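Local coordinates for DUF1611 domain-containing protein (Anabaena variabilis, PDB 2OBN), which is of unknown function but joins a Rossmann-like N-terminal domain to a P-loop NTPase-like C-terminal domain, a pairing consistent with nucleotide binding, at residues A11-E16 against W93-T98; G23-A28 against T189-V194; R31-P36 against V194-D199; I37-D42 against L70-Q75; G80-G85 against N108-P113. The protein carries 2 engineered substitutions. All coordinates share one frame; numbering follows the deposited sequence.

Contact 1 of 5, residues A11-E16 against W93-T98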
# COMPACT_ATOMS: atom_id res chain seq x y z
N ALA B 11 17.74 9.43 25.40
CA ALA B 11 18.89 9.91 24.66
C ALA B 11 18.50 9.63 23.20
O ALA B 11 18.02 8.54 22.89
CB ALA B 11 20.14 9.14 25.05
N ILE B 12 18.67 10.61 22.33
CA ILE B 12 18.33 10.44 20.92
C ILE B 12 19.61 10.28 20.10
O ILE B 12 20.49 11.15 20.14
CB ILE B 12 17.54 11.64 20.36
CG1 ILE B 12 16.31 11.89 21.21
CG2 ILE B 12 17.18 11.40 18.87
CD1 ILE B 12 15.52 13.06 20.75
N LEU B 13 19.72 9.15 19.39
CA LEU B 13 20.86 8.91 18.50
C LEU B 13 20.57 9.81 17.32
O LEU B 13 19.56 9.62 16.63
CB LEU B 13 20.93 7.44 18.06
CG LEU B 13 22.17 7.06 17.23
CD1 LEU B 13 23.44 7.14 18.10
CD2 LEU B 13 22.03 5.67 16.61
N LEU B 14 21.42 10.81 17.09
CA LEU B 14 21.15 11.79 16.05
C LEU B 14 22.41 12.24 15.30
O LEU B 14 22.49 13.40 14.88
CB LEU B 14 20.41 12.99 16.68
CG LEU B 14 19.62 14.04 15.87
CD1 LEU B 14 18.65 13.46 14.85
CD2 LEU B 14 18.86 14.95 16.82
N HIS B 15 23.37 11.32 15.10
CA HIS B 15 24.62 11.63 14.39
C HIS B 15 24.36 12.12 12.98
O HIS B 15 23.74 11.41 12.19
CB HIS B 15 25.56 10.42 14.27
CG HIS B 15 26.10 9.92 15.57
ND1 HIS B 15 26.97 10.66 16.34
CD2 HIS B 15 25.92 8.75 16.22
CE1 HIS B 15 27.28 9.97 17.42
NE2 HIS B 15 26.65 8.81 17.37
N GLU B 16 24.86 13.32 12.68
CA GLU B 16 24.70 13.97 11.35
C GLU B 16 23.28 14.45 11.03
O GLU B 16 23.07 15.05 9.99
CB GLU B 16 25.19 13.07 10.22
CG GLU B 16 26.61 12.57 10.40
CD GLU B 16 27.13 11.83 9.17
OE1 GLU B 16 26.43 10.92 8.66
OE2 GLU B 16 28.26 12.16 8.73
N TRP B 93 25.96 0.18 14.95
CA TRP B 93 26.09 -0.96 15.88
C TRP B 93 26.83 -0.66 17.18
O TRP B 93 26.40 -1.07 18.25
CB TRP B 93 26.74 -2.17 15.19
CG TRP B 93 25.97 -2.67 14.01
CD1 TRP B 93 26.30 -2.52 12.70
CD2 TRP B 93 24.72 -3.36 14.04
NE1 TRP B 93 25.34 -3.09 11.90
CE2 TRP B 93 24.35 -3.61 12.70
CE3 TRP B 93 23.86 -3.79 15.06
CZ2 TRP B 93 23.18 -4.28 12.36
CZ3 TRP B 93 22.69 -4.45 14.72
CH2 TRP B 93 22.36 -4.69 13.38
N ILE B 94 27.96 0.03 17.08
CA ILE B 94 28.74 0.39 18.27
C ILE B 94 27.88 1.17 19.26
O ILE B 94 27.87 0.86 20.46
CB ILE B 94 30.00 1.21 17.90
CG1 ILE B 94 31.01 0.33 17.15
CG2 ILE B 94 30.67 1.77 19.16
CD1 ILE B 94 32.15 1.10 16.49
N GLU B 95 27.16 2.17 18.75
CA GLU B 95 26.30 3.02 19.58
C GLU B 95 25.15 2.23 20.20
O GLU B 95 24.82 2.40 21.37
CB GLU B 95 25.77 4.22 18.78
CG GLU B 95 26.85 5.24 18.30
CD GLU B 95 27.55 6.02 19.44
OE1 GLU B 95 28.10 5.41 20.37
OE2 GLU B 95 27.57 7.27 19.37
N LEU B 96 24.56 1.34 19.40
CA LEU B 96 23.46 0.50 19.86
C LEU B 96 23.94 -0.44 20.96
O LEU B 96 23.35 -0.50 22.04
CB LEU B 96 22.87 -0.30 18.69
CG LEU B 96 22.33 0.51 17.50
CD1 LEU B 96 21.74 -0.40 16.43
CD2 LEU B 96 21.32 1.57 17.92
N LYS B 97 25.03 -1.14 20.69
CA LYS B 97 25.60 -2.09 21.66
C LYS B 97 26.02 -1.42 22.97
O LYS B 97 25.82 -1.99 24.05
CB LYS B 97 26.78 -2.85 21.06
CG LYS B 97 26.38 -3.83 19.95
CD LYS B 97 27.57 -4.61 19.46
CE LYS B 97 27.17 -5.68 18.48
NZ LYS B 97 28.34 -6.56 18.18
N THR B 98 26.59 -0.22 22.88
CA THR B 98 27.01 0.54 24.05
C THR B 98 25.82 0.89 24.95
O THR B 98 25.92 0.83 26.18
CB THR B 98 27.73 1.85 23.64
OG1 THR B 98 28.84 1.52 22.79
CG2 THR B 98 28.22 2.62 24.86
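E95 reaches from its helix to L13 and H15, and its side chain is worth following outwards. CB comes first, and it rests on L13 CD1 at 3.8 Å. Next, CG stays over that same methyl and also faces H15 NE2, 3.7 Å away. The chain then bends at chi2 (-67°), which turns the carboxylate to the imidazole instead of letting it run on past L13.

Strand 10-13 sits inside the six-stranded parallel sheet of the Rossmann-like domain. Helix 92-101 packs on one face of that sheet, and L96 approaches L13 more loosely, with 4.4 Å between L96 CD2 and L13 CD2. H15 lies two residues past the strand's C-terminal end, where the chain has left the sheet.

At the tip, E95 OE2 takes the N-H of H15 NE2 at 2.7 Å on its anti lone pair, with an angle of 150° at the hydrogen. OE2 lies almost in the ring plane, and ring and carboxylate are only 22° apart, nearly coplanar. H15 ND1 is bonded to the backbone N of R43, which leaves the imidazole gripped at both nitrogens. OE2 has a second, weak partner in the backbone N of V66.

Contact 2 of 5, residues G23-A28 against T189-V194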
# COMPACT_ATOMS: atom_id res chain seq x y z
N GLY B 23 18.14 13.35 10.10
CA GLY B 23 17.55 13.34 11.45
C GLY B 23 16.10 13.79 11.61
O GLY B 23 15.71 14.22 12.70
N LYS B 24 15.28 13.67 10.55
CA LYS B 24 13.88 14.11 10.61
C LYS B 24 13.12 13.58 11.83
O LYS B 24 12.36 14.31 12.45
CB LYS B 24 13.12 13.74 9.34
N THR B 25 13.32 12.32 12.15
CA THR B 25 12.65 11.69 13.28
C THR B 25 13.13 12.30 14.59
O THR B 25 12.32 12.75 15.39
CB THR B 25 12.88 10.14 13.26
OG1 THR B 25 12.33 9.58 12.05
CG2 THR B 25 12.22 9.47 14.47
N GLY B 26 14.44 12.36 14.78
CA GLY B 26 15.03 12.94 15.99
C GLY B 26 14.60 14.38 16.23
O GLY B 26 14.25 14.74 17.34
N LEU B 27 14.63 15.21 15.19
CA LEU B 27 14.21 16.60 15.34
C LEU B 27 12.72 16.72 15.62
O LEU B 27 12.28 17.64 16.31
CB LEU B 27 14.55 17.41 14.10
CG LEU B 27 16.04 17.54 13.79
CD1 LEU B 27 16.23 18.07 12.36
CD2 LEU B 27 16.72 18.44 14.79
N ALA B 28 11.92 15.81 15.06
CA ALA B 28 10.49 15.84 15.33
C ALA B 28 10.25 15.53 16.80
O ALA B 28 9.46 16.20 17.46
CB ALA B 28 9.75 14.87 14.43
N THR B 189 0.17 7.80 12.21
CA THR B 189 0.21 6.89 11.08
C THR B 189 1.66 6.62 10.54
O THR B 189 1.83 5.99 9.49
CB THR B 189 -0.62 7.46 9.95
OG1 THR B 189 -0.08 8.74 9.59
CG2 THR B 189 -2.07 7.63 10.38
N GLY B 190 2.68 7.08 11.28
CA GLY B 190 4.08 6.87 10.91
C GLY B 190 4.88 6.60 12.18
O GLY B 190 4.37 6.80 13.29
N GLN B 191 6.12 6.14 12.02
CA GLN B 191 6.97 5.78 13.19
C GLN B 191 7.19 6.95 14.17
O GLN B 191 7.11 6.77 15.40
CB GLN B 191 8.32 5.13 12.77
CG GLN B 191 9.38 6.03 12.07
CD GLN B 191 9.01 6.36 10.65
OE1 GLN B 191 8.06 5.81 10.10
NE2 GLN B 191 9.77 7.26 10.04
N THR B 192 7.44 8.14 13.62
CA THR B 192 7.61 9.34 14.45
C THR B 192 6.35 9.62 15.25
O THR B 192 6.42 9.84 16.46
CB THR B 192 7.90 10.58 13.59
OG1 THR B 192 9.09 10.36 12.82
CG2 THR B 192 8.09 11.81 14.46
N GLY B 193 5.22 9.63 14.56
CA GLY B 193 3.94 9.88 15.21
C GLY B 193 3.66 8.87 16.29
O GLY B 193 3.16 9.22 17.35
N VAL B 194 3.96 7.60 16.00
CA VAL B 194 3.74 6.51 16.97
C VAL B 194 4.68 6.66 18.16
O VAL B 194 4.28 6.40 19.29
CB VAL B 194 3.89 5.13 16.32
CG1 VAL B 194 3.82 4.01 17.36
CG2 VAL B 194 2.81 4.92 15.26
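T25 and T192 bring the two backbones within 5.7 Å, CA to CA, and each lies in the first turn of its helix. G23 is the N-cap residue of helix 24-32 and G190 that of helix 191-197, so two helix starts meet here. Inside each turn the routine bonds are in place, such as L27 N to G23 O at 2.9 Å.

T192 works with both of its branches. Its OG1 faces T25, and its CG2 presses on A28 CB at 3.5 Å, tighter than a usual methyl contact. The two threonines run past each other in opposite directions. Between T25 OG1 and T192 OG1 the distance is 3.4 Å, a weak hydrogen bond at most. T25 CG2 also touches T192 OG1 (3.6 Å), so the hydroxyl of T192 meets a methyl as well as a hydroxyl.

Helix 24-32 follows strand 10-13 in the first beta-alpha-beta unit of the Rossmann-like domain, whereas helix 191-197 comes after strand 184-187 at the edge of the P-loop domain's sheet. Each domain thus contributes one helix to the pair, which packs across the interface between them. The backbone of G26 is hydrogen-bonded to that of G80, within the Rossmann-like domain.

Q191 crosses T25 at about a right angle. With CG placed between backbone N and carbonyl carbon (chi1 70°) and a bend at chi2, its NE2 is carried to 4.0 Å from T25 OG1, too far for a bond. The same side chain touches V133 and R134.

Contact 3 of 5, residues R31-P36 against V194-D199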
# COMPACT_ATOMS: atom_id res chain seq x y z
N ARG B 31 11.15 18.42 18.86
CA ARG B 31 10.17 19.49 18.71
C ARG B 31 8.86 19.18 19.43
O ARG B 31 8.21 20.10 19.93
CB ARG B 31 9.93 19.78 17.21
CG ARG B 31 8.91 20.88 16.93
CD ARG B 31 8.76 21.22 15.44
NE ARG B 31 9.73 22.22 15.00
CZ ARG B 31 10.81 22.03 14.22
NH1 ARG B 31 11.12 20.84 13.70
NH2 ARG B 31 11.59 23.07 13.94
N TYR B 32 8.46 17.91 19.50
CA TYR B 32 7.16 17.60 20.07
C TYR B 32 7.06 16.67 21.30
O TYR B 32 6.06 16.71 21.99
CB TYR B 32 6.28 17.04 18.95
CG TYR B 32 5.97 18.01 17.82
CD1 TYR B 32 5.24 19.17 18.05
CD2 TYR B 32 6.36 17.73 16.51
CE1 TYR B 32 4.92 20.05 17.02
CE2 TYR B 32 6.06 18.60 15.48
CZ TYR B 32 5.32 19.76 15.74
OH TYR B 32 5.02 20.62 14.72
N SER B 33 8.08 15.86 21.59
CA SER B 33 7.97 14.91 22.70
C SER B 33 7.95 15.52 24.10
O SER B 33 8.82 16.31 24.44
CB SER B 33 9.11 13.90 22.63
OG SER B 33 9.01 12.94 23.66
N GLU B 34 6.96 15.13 24.90
CA GLU B 34 6.85 15.57 26.29
C GLU B 34 7.74 14.72 27.20
O GLU B 34 7.79 14.96 28.40
CB GLU B 34 5.39 15.50 26.80
CG GLU B 34 4.42 16.54 26.22
CD GLU B 34 2.98 16.33 26.71
N ALA B 35 8.41 13.72 26.65
CA ALA B 35 9.30 12.86 27.43
C ALA B 35 10.50 13.65 27.92
O ALA B 35 10.88 14.63 27.30
CB ALA B 35 9.77 11.68 26.58
N PRO B 36 11.09 13.23 29.05
CA PRO B 36 12.29 13.92 29.52
C PRO B 36 13.52 13.52 28.69
O PRO B 36 14.18 12.51 28.96
CB PRO B 36 12.40 13.47 30.98
CG PRO B 36 11.69 12.17 31.06
CD PRO B 36 10.69 12.13 29.95
N VAL B 194 3.96 7.60 16.00
CA VAL B 194 3.74 6.51 16.97
C VAL B 194 4.68 6.66 18.16
O VAL B 194 4.28 6.40 19.29
CB VAL B 194 3.89 5.13 16.32
CG1 VAL B 194 3.82 4.01 17.36
CG2 VAL B 194 2.81 4.92 15.26
N MSE B 195 5.92 7.07 17.91
CA MSE B 195 6.89 7.35 18.99
C MSE B 195 6.44 8.50 19.88
O MSE B 195 6.65 8.46 21.10
CB MSE B 195 8.28 7.62 18.42
CG MSE B 195 9.02 6.36 18.09
SE MSE B 195 10.75 6.67 17.32
CE MSE B 195 10.31 6.66 15.49
N LEU B 196 5.82 9.51 19.29
CA LEU B 196 5.29 10.62 20.06
C LEU B 196 4.09 10.24 20.91
O LEU B 196 4.02 10.56 22.09
CB LEU B 196 4.87 11.78 19.15
CG LEU B 196 5.98 12.67 18.62
CD1 LEU B 196 5.36 13.74 17.75
CD2 LEU B 196 6.76 13.29 19.78
N GLU B 197 3.11 9.59 20.28
CA GLU B 197 1.88 9.24 20.97
C GLU B 197 2.01 7.98 21.79
O GLU B 197 1.25 7.79 22.74
CB GLU B 197 0.74 9.08 19.96
CG GLU B 197 0.36 10.38 19.28
CD GLU B 197 -0.20 11.40 20.27
OE1 GLU B 197 -1.03 11.02 21.12
OE2 GLU B 197 0.20 12.58 20.20
N GLY B 198 2.95 7.11 21.42
CA GLY B 198 3.13 5.84 22.09
C GLY B 198 2.17 4.80 21.55
O GLY B 198 2.13 3.67 22.05
N ASP B 199 1.38 5.17 20.53
CA ASP B 199 0.42 4.26 19.92
C ASP B 199 0.04 4.77 18.51
O ASP B 199 0.36 5.90 18.13
CB ASP B 199 -0.82 4.13 20.82
CG ASP B 199 -1.54 2.78 20.67
OD1 ASP B 199 -1.42 2.11 19.61
OD2 ASP B 199 -2.23 2.39 21.64
O HOH W 1 5.20 13.00 24.06
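The end of helix 24-32 and the last turn of helix 191-197 come closest at S33 and L196, whose CA atoms are 5.7 Å apart. L196 supplies nearly all of the contact from its side. Its side chain is fully extended at chi2 (-180°), and the two methyls fork at the far end. CD1 packs on Y32 CB at 3.6 Å. CD2 lies against the start of S33, 3.4 Å from the backbone N and 3.7 Å from CB. The leucine thus closes on the chain just where it leaves the helix, touching backbone as much as side chain.

Y32 meets the leucine with its CB, and its ring then leads away. R31 CG sits over the centre of one ring face, 3.8 Å above the plane. The hydroxyl hydrogen-bonds S168 on helix 166-179 of the P-loop domain, whose M167 touches both Y32 and L196. Three helices from the two domains thereby converge on this spot.

S33 turns the chain onward. With OG anti to the backbone N (chi1 -178°), the hydroxyl is positioned to accept from A35 N at 3.1 Å, forming an ST turn. The exit toward strand 37-41 is shaped by this bond.

Between the segments the direct contact is apolar, and the one polar link found is a water. It accepts from E34 N at 2.9 Å and makes a weak bond to L196 O. These two segments are therefore held mainly by van der Waals packing of the leucine methyls, while Y32 OH and S168 OG supply a direct polar tie between the domains close by.

Contact 4 of 5, residues I37-D42 against L70-Q75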
# COMPACT_ATOMS: atom_id res chain seq x y z
N ILE B 37 13.80 14.31 27.65
CA ILE B 37 14.95 14.05 26.79
C ILE B 37 16.18 14.70 27.43
O ILE B 37 16.29 15.92 27.48
CB ILE B 37 14.71 14.56 25.36
CG1 ILE B 37 13.55 13.78 24.73
CG2 ILE B 37 15.98 14.46 24.54
CD1 ILE B 37 12.95 14.41 23.45
N VAL B 38 17.10 13.85 27.91
CA VAL B 38 18.30 14.28 28.65
C VAL B 38 19.57 14.43 27.80
O VAL B 38 20.58 14.96 28.28
CB VAL B 38 18.60 13.34 29.86
CG1 VAL B 38 17.41 13.27 30.76
CG2 VAL B 38 19.01 11.92 29.42
N ALA B 39 19.55 13.94 26.57
CA ALA B 39 20.70 14.11 25.68
C ALA B 39 20.35 13.88 24.22
O ALA B 39 19.45 13.09 23.91
CB ALA B 39 21.85 13.20 26.09
N VAL B 40 21.05 14.61 23.37
CA VAL B 40 21.00 14.49 21.92
C VAL B 40 22.42 14.04 21.56
O VAL B 40 23.40 14.69 21.94
CB VAL B 40 20.68 15.82 21.24
CG1 VAL B 40 20.99 15.75 19.73
CG2 VAL B 40 19.22 16.20 21.46
N ILE B 41 22.52 12.94 20.83
CA ILE B 41 23.82 12.37 20.47
C ILE B 41 24.14 12.69 19.02
O ILE B 41 23.51 12.14 18.11
CB ILE B 41 23.83 10.85 20.73
CG1 ILE B 41 23.61 10.57 22.22
CG2 ILE B 41 25.15 10.22 20.28
CD1 ILE B 41 23.17 9.14 22.51
N ASP B 42 25.10 13.58 18.82
CA ASP B 42 25.55 13.96 17.48
C ASP B 42 26.99 14.48 17.55
O ASP B 42 27.23 15.57 18.06
CB ASP B 42 24.61 15.00 16.87
CG ASP B 42 24.97 15.37 15.43
OD1 ASP B 42 25.88 14.75 14.84
OD2 ASP B 42 24.32 16.28 14.87
N LEU B 70 25.86 8.93 28.76
CA LEU B 70 25.65 8.19 30.01
C LEU B 70 25.67 9.07 31.25
O LEU B 70 24.97 8.80 32.22
CB LEU B 70 26.69 7.06 30.18
CG LEU B 70 26.71 5.98 29.10
CD1 LEU B 70 27.71 4.89 29.50
CD2 LEU B 70 25.32 5.38 28.86
N GLU B 71 26.45 10.14 31.18
CA GLU B 71 26.58 11.13 32.25
C GLU B 71 25.21 11.69 32.67
O GLU B 71 25.01 12.05 33.83
CB GLU B 71 27.47 12.27 31.74
CG GLU B 71 27.95 13.25 32.79
CD GLU B 71 28.91 14.30 32.22
OE1 GLU B 71 28.93 14.49 30.98
OE2 GLU B 71 29.64 14.92 33.02
N TYR B 72 24.27 11.74 31.72
CA TYR B 72 22.91 12.25 31.95
C TYR B 72 21.91 11.18 32.35
O TYR B 72 20.73 11.47 32.51
CB TYR B 72 22.45 13.01 30.70
CG TYR B 72 23.34 14.19 30.42
CD1 TYR B 72 23.16 15.39 31.09
CD2 TYR B 72 24.39 14.09 29.52
CE1 TYR B 72 24.00 16.47 30.86
CE2 TYR B 72 25.23 15.17 29.28
CZ TYR B 72 25.03 16.35 29.95
OH TYR B 72 25.86 17.42 29.72
N LYS B 73 22.41 9.95 32.52
CA LYS B 73 21.62 8.80 32.95
C LYS B 73 20.38 8.50 32.12
O LYS B 73 19.29 8.37 32.68
CB LYS B 73 21.24 8.96 34.43
N PRO B 74 20.52 8.39 30.78
CA PRO B 74 19.36 8.04 29.96
C PRO B 74 18.99 6.57 30.16
O PRO B 74 19.86 5.74 30.42
CB PRO B 74 19.83 8.29 28.52
CG PRO B 74 21.30 8.11 28.56
CD PRO B 74 21.73 8.58 29.95
N GLN B 75 17.71 6.28 30.03
CA GLN B 75 17.20 4.94 30.20
C GLN B 75 16.86 4.28 28.87
O GLN B 75 16.78 3.05 28.79
CB GLN B 75 15.98 4.99 31.12
CG GLN B 75 16.31 5.40 32.55
CD GLN B 75 15.09 5.87 33.32
OE1 GLN B 75 14.49 6.88 32.96
NE2 GLN B 75 14.74 5.17 34.39
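V38 and Y72 meet where the long crossover of the Rossmann-like domain passes beside the sheet. Residues 70-75 link helix 66-69 to strand 76-79, carrying the chain from the edge strand 62-63 back past 37-41 and 10-13 to the far side of strand 10-13.

V38 points its CB toward this loop. Its CG2 lodges among three groups of the loop: the carbonyl oxygen of Y72 at 3.6 Å, Y72 CB at 3.8 Å and P74 CB at 3.8 Å. The valine and the proline side chains cross at about a right angle, so a methyl, not a whole flank, is set against the pyrrolidine ring. P74 in turn rests on A11 of the neighbouring strand.

A39 also points its CB at the loop. Two successive residues of a strand do so because V38 has near-helical backbone angles (psi -12°) while A39 is extended again, and together they offer a broader apolar patch to the loop. The A39 side chain also touches A69 of helix 66-69.

Y72 comes down to the strand with its CB and then leads its ring away, CG lying anti to its own carbonyl carbon (chi1 -62°). The ring also packs on P61. What lies beneath its root is backbone: V38 O is 3.6 Å from Y72 CG. Farther along, the ring brushes A39 loosely, with 4.4 Å between Y72 CD2 and A39 CB.

Contact 5 of 5, residues G80-G85 against N108-P113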
# COMPACT_ATOMS: atom_id res chain seq x y z
N GLY B 80 17.04 8.35 16.06
CA GLY B 80 16.50 9.55 15.44
C GLY B 80 17.09 9.86 14.08
O GLY B 80 16.88 10.95 13.57
N ILE B 81 17.82 8.91 13.50
CA ILE B 81 18.42 9.08 12.17
C ILE B 81 18.16 7.87 11.30
O ILE B 81 17.91 6.78 11.79
CB ILE B 81 19.95 9.35 12.19
CG1 ILE B 81 20.65 8.33 13.11
CG2 ILE B 81 20.21 10.79 12.61
CD1 ILE B 81 22.19 8.43 13.12
N ALA B 82 18.23 8.07 9.99
CA ALA B 82 18.00 7.00 9.04
C ALA B 82 18.82 7.29 7.80
O ALA B 82 18.77 8.40 7.27
CB ALA B 82 16.54 6.90 8.71
N PRO B 83 19.59 6.29 7.32
CA PRO B 83 20.39 6.54 6.12
C PRO B 83 19.48 6.64 4.91
O PRO B 83 18.42 6.02 4.90
CB PRO B 83 21.24 5.28 6.02
CG PRO B 83 20.40 4.23 6.64
CD PRO B 83 19.74 4.90 7.80
N LYS B 84 19.88 7.44 3.91
CA LYS B 84 19.11 7.52 2.66
C LYS B 84 19.10 6.10 2.10
O LYS B 84 20.13 5.61 1.63
CB LYS B 84 19.74 8.49 1.65
N GLY B 85 17.94 5.44 2.22
CA GLY B 85 17.70 4.05 1.80
C GLY B 85 18.85 3.07 1.99
O GLY B 85 19.26 2.43 1.02
N ASN B 108 13.46 1.70 18.05
CA ASN B 108 13.83 1.62 16.65
C ASN B 108 12.66 1.88 15.70
O ASN B 108 11.72 1.10 15.63
CB ASN B 108 14.37 0.21 16.37
CG ASN B 108 14.71 0.01 14.91
OD1 ASN B 108 15.17 0.94 14.25
ND2 ASN B 108 14.49 -1.21 14.39
N GLY B 109 12.74 2.97 14.94
CA GLY B 109 11.72 3.32 13.97
C GLY B 109 12.06 2.92 12.55
O GLY B 109 11.26 3.10 11.64
N LEU B 110 13.24 2.36 12.34
CA LEU B 110 13.69 1.97 11.02
C LEU B 110 12.90 0.76 10.54
O LEU B 110 12.32 0.04 11.36
CB LEU B 110 15.17 1.60 11.04
CG LEU B 110 16.17 2.67 11.46
CD1 LEU B 110 17.56 2.05 11.38
CD2 LEU B 110 16.09 3.88 10.58
N HIS B 111 12.89 0.55 9.22
CA HIS B 111 12.20 -0.60 8.63
C HIS B 111 12.82 -1.92 9.08
O HIS B 111 12.11 -2.91 9.25
CB HIS B 111 12.23 -0.55 7.09
CG HIS B 111 11.13 0.25 6.45
ND1 HIS B 111 9.83 -0.20 6.36
CD2 HIS B 111 11.16 1.43 5.77
CE1 HIS B 111 9.10 0.67 5.70
NE2 HIS B 111 9.88 1.67 5.33
N THR B 112 14.15 -1.95 9.22
CA THR B 112 14.85 -3.16 9.63
C THR B 112 14.63 -3.43 11.13
O THR B 112 15.00 -2.59 11.98
CB THR B 112 16.37 -3.05 9.35
OG1 THR B 112 16.59 -2.80 7.95
CG2 THR B 112 17.10 -4.32 9.76
N PRO B 113 14.03 -4.58 11.48
CA PRO B 113 13.77 -4.90 12.89
C PRO B 113 15.04 -5.33 13.66
O PRO B 113 15.83 -6.12 13.15
CB PRO B 113 12.78 -6.05 12.81
CG PRO B 113 13.07 -6.71 11.53
CD PRO B 113 13.56 -5.65 10.59
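A single methyl, L110 CD2, makes the closest approaches to both A82 and I81. It touches A82 CB at 3.6 Å and the carbonyl oxygen of I81 at the same distance, one apolar partner and one polar. I81 directs its own side chain away, so it is the backbone of that residue that the leucine covers. L110 also packs on I88.

The two loops leave the C-terminal ends of strands 76-79 and 105-108, neighbours in the parallel sheet. In Rossmann-like folds that edge commonly carries the binding site, though no ligand identifies one here.

N108 shapes the second loop from within. With CG anti to the backbone N (chi1 177°), its amide folds back over the following residues. OD1 accepts from L110 N at 3.1 Å, an Asx turn, with the donor well above the amide carbonyl plane. N108 ND2 gives to T112 O at 2.8 Å, the acceptor lying almost in the plane of the N108 amide, and is also bonded to D132. H111 NE2, in the same loop, is hydrogen-bonded to D209 of the second subunit.

The chemistry implies a division of labour: the amide of N108 sets the shape of its loop, while the link to 80-85 is plain van der Waals packing.

In the fold
Contacts 1, 4 and 5 lie in the Rossmann-like domain, around neighbouring strands 37-41, 10-13, 76-79 and 105-108 of its parallel sheet. Contacts 2 and 3 tie that domain to the P-loop domain through one helix pair, 24-32 with 191-197; they share V194, and their centres are about 9 Å apart. Contact 1 touches contact 4, about 11 Å away between centres, and contact 5, about 12 Å away. Along the chain contacts 4 and 5 follow in series, both nested within the long loops closed by contacts 2 and 3. Contact 5 also reaches contact 2, so the loops at the sheet's C-terminal edge lie beside the domain interface.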